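Local coordinates for protein transcriptional regulator (Aquifex aeolicus, PDB 2EH3) that probably binds DNA through a helix-turn-helix domain and regulates transcription as a member of the TetR/AcrR family, at residues Arg6-Ser11 with Ile50-Glu55. Numbering follows the deposited sequence.
Sequences RILEVS and ITEIIE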
ATOM      1  N   ARG A   6      23.424 -15.501   9.921  1.00 14.43           N
ATOM      2  CA  ARG A   6      23.288 -16.307   8.713  1.00 14.78           C
ATOM      3  C   ARG A   6      21.846 -16.773   8.510  1.00 13.19           C
ATOM      4  O   ARG A   6      21.326 -16.753   7.380  1.00 14.70           O
ATOM      5  CB  ARG A   6      24.233 -17.515   8.760  1.00 17.22           C
ATOM      6  CG  ARG A   6      25.683 -17.128   8.596  1.00 21.71           C
ATOM      7  CD  ARG A   6      26.451 -18.170   7.789  1.00 26.47           C
ATOM      8  NE  ARG A   6      26.711 -19.390   8.546  1.00 30.59           N
ATOM      9  CZ  ARG A   6      25.962 -20.488   8.521  1.00 30.34           C
ATOM     10  NH1 ARG A   6      24.869 -20.559   7.768  1.00 30.63           N
ATOM     11  NH2 ARG A   6      26.327 -21.529   9.256  1.00 31.57           N
ATOM     12  N   ILE A   7      21.201 -17.191   9.589  1.00 12.61           N
ATOM     13  CA  ILE A   7      19.810 -17.627   9.503  1.00 10.96           C
ATOM     14  C   ILE A   7      18.961 -16.441   9.025  1.00 11.38           C
ATOM     15  O   ILE A   7      18.108 -16.597   8.162  1.00 11.62           O
ATOM     16  CB  ILE A   7      19.307 -18.098  10.871  1.00 10.96           C
ATOM     17  CG1 ILE A   7      20.030 -19.384  11.254  1.00 12.62           C
ATOM     18  CG2 ILE A   7      17.795 -18.322  10.854  1.00 11.00           C
ATOM     19  CD1 ILE A   7      19.825 -19.802  12.708  1.00 13.35           C
ATOM     20  N   LEU A   8      19.180 -15.266   9.598  1.00 11.42           N
ATOM     21  CA  LEU A   8      18.406 -14.100   9.175  1.00 10.81           C
ATOM     22  C   LEU A   8      18.577 -13.810   7.689  1.00 11.69           C
ATOM     23  O   LEU A   8      17.601 -13.471   7.003  1.00 10.96           O
ATOM     24  CB  LEU A   8      18.809 -12.878  10.013  1.00 11.15           C
ATOM     25  CG  LEU A   8      18.220 -12.930  11.420  1.00 13.28           C
ATOM     26  CD1 LEU A   8      18.951 -11.936  12.332  1.00 15.65           C
ATOM     27  CD2 LEU A   8      16.738 -12.618  11.354  1.00 15.23           C
ATOM     28  N   GLU A   9      19.802 -13.933   7.181  1.00 11.39           N
ATOM     29  CA  GLU A   9      20.057 -13.646   5.771  1.00 12.80           C
ATOM     30  C   GLU A   9      19.378 -14.638   4.848  1.00 13.10           C
ATOM     31  O   GLU A   9      18.749 -14.237   3.856  1.00 12.55           O
ATOM     32  CB  GLU A   9      21.570 -13.577   5.498  1.00 14.22           C
ATOM     33  CG  GLU A   9      22.242 -12.366   6.167  1.00 19.82           C
ATOM     34  CD  GLU A   9      21.561 -11.050   5.785  1.00 22.06           C
ATOM     35  OE1 GLU A   9      21.481 -10.757   4.567  1.00 24.64           O
ATOM     36  OE2 GLU A   9      21.099 -10.326   6.693  1.00 22.63           O
ATOM     37  N   VAL A  10      19.474 -15.923   5.189  1.00 10.86           N
ATOM     38  CA  VAL A  10      18.848 -16.964   4.390  1.00 12.70           C
ATOM     39  C   VAL A  10      17.326 -16.805   4.411  1.00 12.78           C
ATOM     40  O   VAL A  10      16.670 -16.977   3.382  1.00 11.37           O
ATOM     41  CB  VAL A  10      19.239 -18.368   4.925  1.00 13.79           C
ATOM     42  CG1 VAL A  10      18.362 -19.445   4.316  1.00 15.47           C
ATOM     43  CG2 VAL A  10      20.711 -18.654   4.573  1.00 12.58           C
ATOM     44  N   SER A  11      16.773 -16.474   5.580  1.00 11.62           N
ATOM     45  CA  SER A  11      15.309 -16.346   5.732  1.00 10.32           C
ATOM     46  C   SER A  11      14.802 -15.143   4.935  1.00 10.47           C
ATOM     47  O   SER A  11      13.741 -15.204   4.305  1.00 11.06           O
ATOM     48  CB  SER A  11      14.917 -16.216   7.220  1.00 11.65           C
ATOM     49  OG  SER A  11      15.358 -17.335   7.984  1.00 12.86           O
ATOM     50  N   ILE A  50      10.462 -13.951  11.693  1.00 13.10           N
ATOM     51  CA  ILE A  50      10.087 -12.834  10.830  1.00 13.74           C
ATOM     52  C   ILE A  50       9.966 -11.552  11.647  1.00 14.73           C
ATOM     53  O   ILE A  50      10.297 -10.473  11.161  1.00 13.90           O
ATOM     54  CB  ILE A  50       8.772 -13.126  10.040  1.00 13.39           C
ATOM     55  CG1 ILE A  50       8.540 -12.017   8.987  1.00 13.20           C
ATOM     56  CG2 ILE A  50       7.638 -13.296  10.982  1.00 15.28           C
ATOM     57  CD1 ILE A  50       7.496 -12.415   7.921  1.00 15.21           C
ATOM     58  N   THR A  51       9.538 -11.673  12.895  1.00 13.65           N
ATOM     59  CA  THR A  51       9.406 -10.495  13.739  1.00 15.12           C
ATOM     60  C   THR A  51      10.791  -9.861  13.914  1.00 15.60           C
ATOM     61  O   THR A  51      10.918  -8.643  13.824  1.00 15.89           O
ATOM     62  CB  THR A  51       8.773 -10.869  15.103  1.00 16.57           C
ATOM     63  OG1 THR A  51       7.463 -11.419  14.887  1.00 17.90           O
ATOM     64  CG2 THR A  51       8.611  -9.631  15.988  1.00 17.52           C
ATOM     65  N   GLU A  52      11.823 -10.681  14.110  1.00 14.02           N
ATOM     66  CA  GLU A  52      13.181 -10.155  14.276  1.00 15.02           C
ATOM     67  C   GLU A  52      13.703  -9.488  13.011  1.00 15.58           C
ATOM     68  O   GLU A  52      14.421  -8.491  13.088  1.00 16.15           O
ATOM     69  CB  GLU A  52      14.125 -11.273  14.721  1.00 16.02           C
ATOM     70  CG  GLU A  52      15.600 -10.837  14.899  1.00 19.53           C
ATOM     71  CD  GLU A  52      15.831  -9.905  16.078  1.00 23.61           C
ATOM     72  OE1 GLU A  52      14.911  -9.753  16.901  1.00 24.50           O
ATOM     73  OE2 GLU A  52      16.950  -9.341  16.183  1.00 25.23           O
ATOM     74  N   ILE A  53      13.367 -10.045  11.851  1.00 13.30           N
ATOM     75  CA  ILE A  53      13.782  -9.480  10.565  1.00 12.50           C
ATOM     76  C   ILE A  53      13.245  -8.056  10.466  1.00 14.87           C
ATOM     77  O   ILE A  53      13.972  -7.126  10.100  1.00 15.15           O
ATOM     78  CB  ILE A  53      13.217 -10.316   9.372  1.00 13.13           C
ATOM     79  CG1 ILE A  53      13.962 -11.647   9.278  1.00 14.04           C
ATOM     80  CG2 ILE A  53      13.346  -9.546   8.064  1.00 15.19           C
ATOM     81  CD1 ILE A  53      13.431 -12.549   8.183  1.00 14.10           C
ATOM     82  N   ILE A  54      11.965  -7.898  10.790  1.00 14.84           N
ATOM     83  CA  ILE A  54      11.346  -6.586  10.737  1.00 14.93           C
ATOM     84  C   ILE A  54      11.948  -5.670  11.784  1.00 16.74           C
ATOM     85  O   ILE A  54      12.292  -4.509  11.482  1.00 17.66           O
ATOM     86  CB  ILE A  54       9.818  -6.708  10.943  1.00 14.13           C
ATOM     87  CG1 ILE A  54       9.227  -7.587   9.824  1.00 16.04           C
ATOM     88  CG2 ILE A  54       9.159  -5.311  10.977  1.00 13.21           C
ATOM     89  CD1 ILE A  54       9.427  -7.048   8.396  1.00 16.83           C
ATOM     90  N   GLU A  55      12.104  -6.187  13.002  1.00 17.83           N
ATOM     91  CA  GLU A  55      12.652  -5.396  14.100  1.00 20.34           C
ATOM     92  C   GLU A  55      14.040  -4.844  13.778  1.00 20.53           C
ATOM     93  O   GLU A  55      14.360  -3.689  14.109  1.00 19.05           O
ATOM     94  CB  GLU A  55      12.708  -6.240  15.368  1.00 21.28           C
ATOM     95  CG  GLU A  55      12.848  -5.441  16.649  1.00 24.75           C
ATOM     96  CD  GLU A  55      11.579  -4.694  17.016  1.00 26.17           C
ATOM     97  OE1 GLU A  55      10.531  -4.920  16.368  1.00 27.79           O
ATOM     98  OE2 GLU A  55      11.630  -3.887  17.965  1.00 29.52           O
TER
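Leu-8 and Ile-53 meet flank to flank, and their contact illustrates how two helices at nearly a right angle can be joined by a few apolar branches. The two side chains run past each other in opposite directions, so that a branch of one lies against the stem of the other: methyl CD2 of Leu-8 rests on CG1 of Ile-53 at 3.6 Å. The two chains come forward differently. The Leu-8 side chain leaves its helix facing the partner, whereas Ile-53 starts from the flank of its own and reaches across with its outer atoms; with CG1 anti to the carbonyl carbon (chi1 -72°) and the chain extended beyond it, CD1 is carried on to Ser-11, where it lies 4.1 Å from CB.

The same Leu-8 methyl also touches Glu-52, CD2 to CG at 4.1 Å, and here the two chains cross at a slant. CG of Glu-52, anti to the backbone N (chi1 179°), is put against Leu-8, and the bend at chi2 then turns the carboxylate off; OE2 forms a salt bridge with Arg-56, one turn further along the helix.

The contact joins the first helix of the N-terminal DNA-binding domain, 3-18, which packs on helix 25-32 of the predicted helix-turn-helix (residues 24-43), to the long helix 46-67, which runs on into the C-terminal helical domain, as in other TetR-family repressors. The axes of the two short segments come within 10.4 Å at their closest approach and cross at -93°, which confines the touching surface to a small patch. Leu-49, on helix 46-67, also touches Leu-8 and Ser-11.

Ser-11 presents carbon to Ile-53 while its hydroxyl turns back to its own helix: OG donates to Ile-7 O at 2.9 Å, from above the carbonyl plane, and the same oxygen also accepts the backbone N-H of Ser-11.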